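Local coordinates for protein tonb-dependent siderophore receptor (Acinetobacter baumannii, PDB 5FR8) that probably takes up iron-loaded siderophores across the outer membrane as a TonB-dependent receptor, possibly including ferric enterobactin, which it may bind with micromolar affinity, at residues Gly612-Leu617 and Arg646-Gln651; Ser668-Ser673 and Asn712-Thr717. All coordinates share one frame; numbering follows the deposited sequence.

Contact 1 (Gly612-Leu617 and Arg646-Gln651)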
loop_
_atom_site.group_PDB
_atom_site.type_symbol
_atom_site.label_atom_id
_atom_site.label_comp_id
_atom_site.label_asym_id
_atom_site.label_seq_id
_atom_site.Cartn_x
_atom_site.Cartn_y
_atom_site.Cartn_z
ATOM N N GLY A 612 23.867 1.670 -1.448
ATOM C CA GLY A 612 24.059 1.050 -0.123
ATOM C C GLY A 612 22.912 1.352 0.858
ATOM O O GLY A 612 22.978 1.028 2.046
ATOM N N ASN A 613 21.854 1.998 0.384
ATOM C CA ASN A 613 20.770 2.402 1.276
ATOM C C ASN A 613 19.652 1.369 1.343
ATOM O O ASN A 613 19.473 0.588 0.414
ATOM C CB ASN A 613 20.181 3.712 0.797
ATOM C CG ASN A 613 21.001 4.918 1.211
ATOM O OD1 ASN A 613 21.667 4.913 2.253
ATOM N ND2 ASN A 613 20.932 5.980 0.409
ATOM N N PRO A 614 18.875 1.376 2.434
ATOM C CA PRO A 614 17.739 0.477 2.482
ATOM C C PRO A 614 16.585 0.994 1.603
ATOM O O PRO A 614 16.486 2.190 1.346
ATOM C CB PRO A 614 17.341 0.477 3.965
ATOM C CG PRO A 614 18.126 1.561 4.614
ATOM C CD PRO A 614 18.870 2.313 3.560
ATOM N N LEU A 615 15.745 0.078 1.138
ATOM C CA LEU A 615 14.637 0.424 0.268
ATOM C C LEU A 615 13.585 1.182 1.057
ATOM O O LEU A 615 12.921 2.049 0.536
ATOM C CB LEU A 615 14.031 -0.834 -0.344
ATOM C CG LEU A 615 14.975 -1.563 -1.312
ATOM C CD1 LEU A 615 14.406 -2.929 -1.724
ATOM C CD2 LEU A 615 15.229 -0.715 -2.563
ATOM N N SER A 616 13.455 0.867 2.330
ATOM C CA SER A 616 12.281 1.264 3.079
ATOM C C SER A 616 12.543 1.152 4.588
ATOM O O SER A 616 12.983 0.140 5.070
ATOM C CB SER A 616 11.148 0.351 2.677
ATOM O OG SER A 616 10.168 0.377 3.669
ATOM N N LEU A 617 12.266 2.198 5.334
ATOM C CA LEU A 617 12.581 2.226 6.745
ATOM C C LEU A 617 11.690 1.250 7.510
ATOM O O LEU A 617 10.516 1.489 7.659
ATOM C CB LEU A 617 12.378 3.646 7.280
ATOM C CG LEU A 617 13.526 4.658 7.215
ATOM C CD1 LEU A 617 14.480 4.351 6.085
ATOM C CD2 LEU A 617 12.982 6.077 7.078
ATOM N N ARG A 646 15.562 -2.176 16.014
ATOM C CA ARG A 646 16.029 -0.839 15.649
ATOM C C ARG A 646 15.794 -0.463 14.175
ATOM O O ARG A 646 16.160 -1.208 13.245
ATOM C CB ARG A 646 17.516 -0.707 15.999
ATOM C CG ARG A 646 17.875 -1.259 17.381
ATOM C CD ARG A 646 19.373 -1.477 17.557
ATOM N NE ARG A 646 20.052 -0.250 17.976
ATOM C CZ ARG A 646 20.940 0.431 17.240
ATOM N NH1 ARG A 646 21.297 0.000 16.024
ATOM N NH2 ARG A 646 21.487 1.550 17.725
ATOM N N GLN A 647 15.202 0.719 13.986
ATOM C CA GLN A 647 14.937 1.270 12.651
ATOM C C GLN A 647 16.047 2.218 12.261
ATOM O O GLN A 647 16.093 3.358 12.768
ATOM C CB GLN A 647 13.597 2.045 12.615
ATOM C CG GLN A 647 12.390 1.194 12.269
ATOM C CD GLN A 647 11.257 1.959 11.592
ATOM O OE1 GLN A 647 11.470 2.922 10.837
ATOM N NE2 GLN A 647 10.032 1.500 11.832
ATOM N N LYS A 648 16.948 1.766 11.392
ATOM C CA LYS A 648 18.033 2.642 10.934
ATOM C C LYS A 648 17.568 3.525 9.784
ATOM O O LYS A 648 16.676 3.151 8.991
ATOM C CB LYS A 648 19.280 1.863 10.507
ATOM C CG LYS A 648 19.012 0.804 9.455
ATOM C CD LYS A 648 20.238 0.348 8.683
ATOM C CE LYS A 648 19.801 -0.853 7.832
ATOM N NZ LYS A 648 20.573 -1.064 6.566
ATOM N N SER A 649 18.181 4.706 9.700
ATOM C CA SER A 649 17.898 5.650 8.640
ATOM C C SER A 649 18.717 5.291 7.426
ATOM O O SER A 649 19.636 4.480 7.527
ATOM C CB SER A 649 18.352 7.020 9.073
ATOM O OG SER A 649 19.764 7.102 8.966
ATOM N N ARG A 650 18.401 5.907 6.288
ATOM C CA ARG A 650 19.283 5.857 5.128
ATOM C C ARG A 650 20.715 6.156 5.615
ATOM O O ARG A 650 20.900 6.989 6.485
ATOM C CB ARG A 650 18.846 6.865 4.052
ATOM C CG ARG A 650 17.588 6.484 3.281
ATOM C CD ARG A 650 17.073 7.629 2.400
ATOM N NE ARG A 650 18.018 7.946 1.325
ATOM C CZ ARG A 650 18.811 9.016 1.299
ATOM N NH1 ARG A 650 18.761 9.918 2.278
ATOM N NH2 ARG A 650 19.655 9.196 0.284
ATOM N N GLN A 651 21.708 5.449 5.068
ATOM C CA GLN A 651 23.084 5.521 5.549
ATOM C C GLN A 651 24.027 6.302 4.644
ATOM O O GLN A 651 25.131 6.668 5.091
ATOM C CB GLN A 651 23.672 4.124 5.715
ATOM C CG GLN A 651 23.019 3.311 6.813
ATOM C CD GLN A 651 23.027 4.014 8.158
ATOM O OE1 GLN A 651 24.071 4.412 8.648
ATOM N NE2 GLN A 651 21.849 4.197 8.741
#

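Contact 2 (Ser668-Ser673 and Asn712-Thr717)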
loop_
_atom_site.group_PDB
_atom_site.type_symbol
_atom_site.label_atom_id
_atom_site.label_comp_id
_atom_site.label_asym_id
_atom_site.label_seq_id
_atom_site.Cartn_x
_atom_site.Cartn_y
_atom_site.Cartn_z
ATOM N N SER A 668 24.793 20.572 6.609
ATOM C CA SER A 668 23.616 19.975 5.951
ATOM C C SER A 668 23.887 18.567 5.445
ATOM O O SER A 668 23.057 18.011 4.740
ATOM C CB SER A 668 23.162 20.825 4.754
ATOM O OG SER A 668 23.011 22.182 5.106
ATOM N N ALA A 669 25.053 18.008 5.768
ATOM C CA ALA A 669 25.398 16.649 5.324
ATOM C C ALA A 669 24.531 15.626 6.024
ATOM O O ALA A 669 23.925 15.900 7.050
ATOM C CB ALA A 669 26.863 16.341 5.584
ATOM N N LEU A 670 24.466 14.442 5.459
ATOM C CA LEU A 670 23.635 13.410 6.020
ATOM C C LEU A 670 24.030 13.078 7.467
ATOM O O LEU A 670 25.199 13.049 7.805
ATOM C CB LEU A 670 23.721 12.172 5.150
ATOM C CG LEU A 670 22.532 11.251 5.339
ATOM C CD1 LEU A 670 21.268 11.882 4.773
ATOM C CD2 LEU A 670 22.826 9.914 4.667
ATOM N N LYS A 671 23.041 12.815 8.311
ATOM C CA LYS A 671 23.246 12.539 9.737
ATOM C C LYS A 671 22.479 11.233 10.071
ATOM O O LYS A 671 21.351 11.239 10.597
ATOM C CB LYS A 671 22.755 13.763 10.540
ATOM C CG LYS A 671 22.497 13.597 12.036
ATOM C CD LYS A 671 23.395 14.487 12.900
ATOM C CE LYS A 671 23.469 13.973 14.336
ATOM N NZ LYS A 671 24.093 14.969 15.249
ATOM N N PRO A 672 23.089 10.089 9.726
ATOM C CA PRO A 672 22.444 8.805 9.956
ATOM C C PRO A 672 22.171 8.609 11.434
ATOM O O PRO A 672 23.001 8.973 12.241
ATOM C CB PRO A 672 23.488 7.808 9.455
ATOM C CG PRO A 672 24.279 8.577 8.453
ATOM C CD PRO A 672 24.399 9.923 9.079
ATOM N N SER A 673 20.997 8.076 11.759
ATOM C CA SER A 673 20.577 7.834 13.132
ATOM C C SER A 673 19.624 6.662 13.116
ATOM O O SER A 673 19.154 6.260 12.061
ATOM C CB SER A 673 19.874 9.050 13.732
ATOM O OG SER A 673 18.926 9.590 12.848
ATOM N N ASN A 712 14.354 17.104 12.808
ATOM C CA ASN A 712 15.826 17.087 12.758
ATOM C C ASN A 712 16.484 15.688 12.708
ATOM O O ASN A 712 17.660 15.556 12.990
ATOM C CB ASN A 712 16.384 17.862 13.935
ATOM C CG ASN A 712 15.907 19.291 13.958
ATOM O OD1 ASN A 712 15.322 19.751 14.947
ATOM N ND2 ASN A 712 16.154 20.010 12.867
ATOM N N SER A 713 15.729 14.658 12.351
ATOM C CA SER A 713 16.282 13.318 12.246
ATOM C C SER A 713 15.807 12.686 10.966
ATOM O O SER A 713 14.821 13.127 10.391
ATOM C CB SER A 713 15.816 12.441 13.406
ATOM O OG SER A 713 15.730 11.081 12.995
ATOM N N ILE A 714 16.493 11.638 10.522
ATOM C CA ILE A 714 16.021 10.870 9.354
ATOM C C ILE A 714 15.710 9.419 9.761
ATOM O O ILE A 714 15.408 8.570 8.923
ATOM C CB ILE A 714 17.014 10.950 8.192
ATOM C CG1 ILE A 714 18.401 10.546 8.644
ATOM C CG2 ILE A 714 17.096 12.372 7.672
ATOM C CD1 ILE A 714 19.394 10.502 7.510
ATOM N N SER A 715 15.731 9.163 11.074
ATOM C CA SER A 715 15.206 7.912 11.616
ATOM C C SER A 715 13.894 8.121 12.369
ATOM O O SER A 715 12.899 7.489 12.064
ATOM C CB SER A 715 16.237 7.226 12.507
ATOM O OG SER A 715 16.819 8.132 13.416
ATOM N N GLN A 716 13.877 8.996 13.357
ATOM C CA GLN A 716 12.616 9.289 14.046
ATOM C C GLN A 716 11.617 10.063 13.156
ATOM O O GLN A 716 11.452 11.282 13.281
ATOM C CB GLN A 716 12.890 10.054 15.321
ATOM C CG GLN A 716 11.699 10.049 16.249
ATOM C CD GLN A 716 12.079 10.462 17.643
ATOM O OE1 GLN A 716 13.105 10.016 18.178
ATOM N NE2 GLN A 716 11.278 11.340 18.239
ATOM N N THR A 717 10.957 9.350 12.260
ATOM C CA THR A 717 10.213 9.994 11.177
ATOM C C THR A 717 8.680 10.010 11.343
ATOM O O THR A 717 7.983 10.503 10.455
ATOM C CB THR A 717 10.491 9.260 9.842
ATOM O OG1 THR A 717 10.387 7.846 10.073
ATOM C CG2 THR A 717 11.886 9.574 9.296
#

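Contact 1 (Gly612-Leu617 and Arg646-Gln651)
Asn613, Pro614 and Leu617 of one barrel loop pack against residues 647-651, where strand 635-648 of the TonB-dependent receptor beta-barrel runs out into its next loop. The joint is largely buried, and the plug reaches it too: Thr71 donates its hydroxyl to the carbonyl of Leu617, and Asp86 accepts from Ser616.

Carbons of Pro614 and Leu617 make van der Waals contacts with backbone and polar atoms. Pro614 lays CD 3.9 Å from Arg650 CA, while its CG lies 4.1 Å from Lys648 NZ, at the tip of the extended chain of exposed Lys648, which crosses the proline obliquely. Leu617 brings the CD1 branch to the backbone, 3.8 Å from Lys648 O; its CB is 3.7 Å from Gln647 OE1.

Polar contacts gather round the Asn613 amide. Its CG stands anti to the carbonyl carbon, beside the backbone N (chi1 -80°). OD1 accepts from Gln651 N at 2.9 Å. That bond is bent, 137° at the hydrogen, and its donor is tilted out of the carbonyl plane. Phe652 N is a second donor to OD1, so two successive backbone amides grip one oxygen.

Charge collects on the other side of the amide. Arg650 forms salt bridges to Glu654 and Glu658, and Glu654 OE2 also accepts from Asn613 ND2. Both donors turn to the same Glu654 OE2, which is consistent with their lying close without bonding each other: Asn613 ND2 is 3.5 Å from Arg650 NH2, with the amide and guanidinium planes 62° apart.

Contact 2 (Ser668-Ser673 and Asn712-Thr717)
An ST turn begun by Ser713 lies on one side of this loop-to-loop contact, in which Ser715 and Ile714 meet Ser673, Lys671 and Leu670. Ser713 OG accepts from Ser715 N at 2.7 Å and from Gln716 N at 2.8 Å, so it serves as an ST motif as well, and the two bonds fold the chain around the hydroxyl.

Across the gap the polar link is hydroxyl to hydroxyl. Ser673 OG and Ser715 OG share a hydrogen bond of 2.6 Å, and either could be the donor. Both side chains start out toward the opposing segment, and each OG sits between its own backbone N and carbonyl carbon (chi1 46° in Ser673, 47° in Ser715). Ser713 OG lies close by, 3.5 Å from Ser673 OG, which makes a small cluster of three serines.

The apolar half is built on Ile714. Its CD1 meets CD1 of Leu670 at 3.6 Å, the two side chains crossing at about a right angle, and its CG1 passes 3.6 Å from Lys671 O.

Gln716 and Thr717 fall in the predicted TonB C-terminal box. Neither segment is regular helix or strand; a serine-initiated ST turn meeting the neighbouring barrel loop at the surface is in keeping with the long extracellular loops of TonB-dependent receptors.

How the contacts relate
Contacts 1 and 2 follow one another along the chain, with centres 11 Å apart on the same side of the chain's centre, and together they join three loops in the last part of the sequence, 609-620, 649-673 and 701-723, each separated from the next by a strand hairpin. Ser649 is the meeting point. Its backbone N lies 3.0 Å from Ser673 O, a probable hydrogen bond, and its OG accepts from Ser673 N, which ties the two ends of the loop between strands 635-648 and 674-687. Ser649 CB also packs 3.3 Å from Ile714 O, and Gln651 packs on Pro672. Contact 1 is buried and reaches the plug, whereas contact 2 lies farther out at the surface.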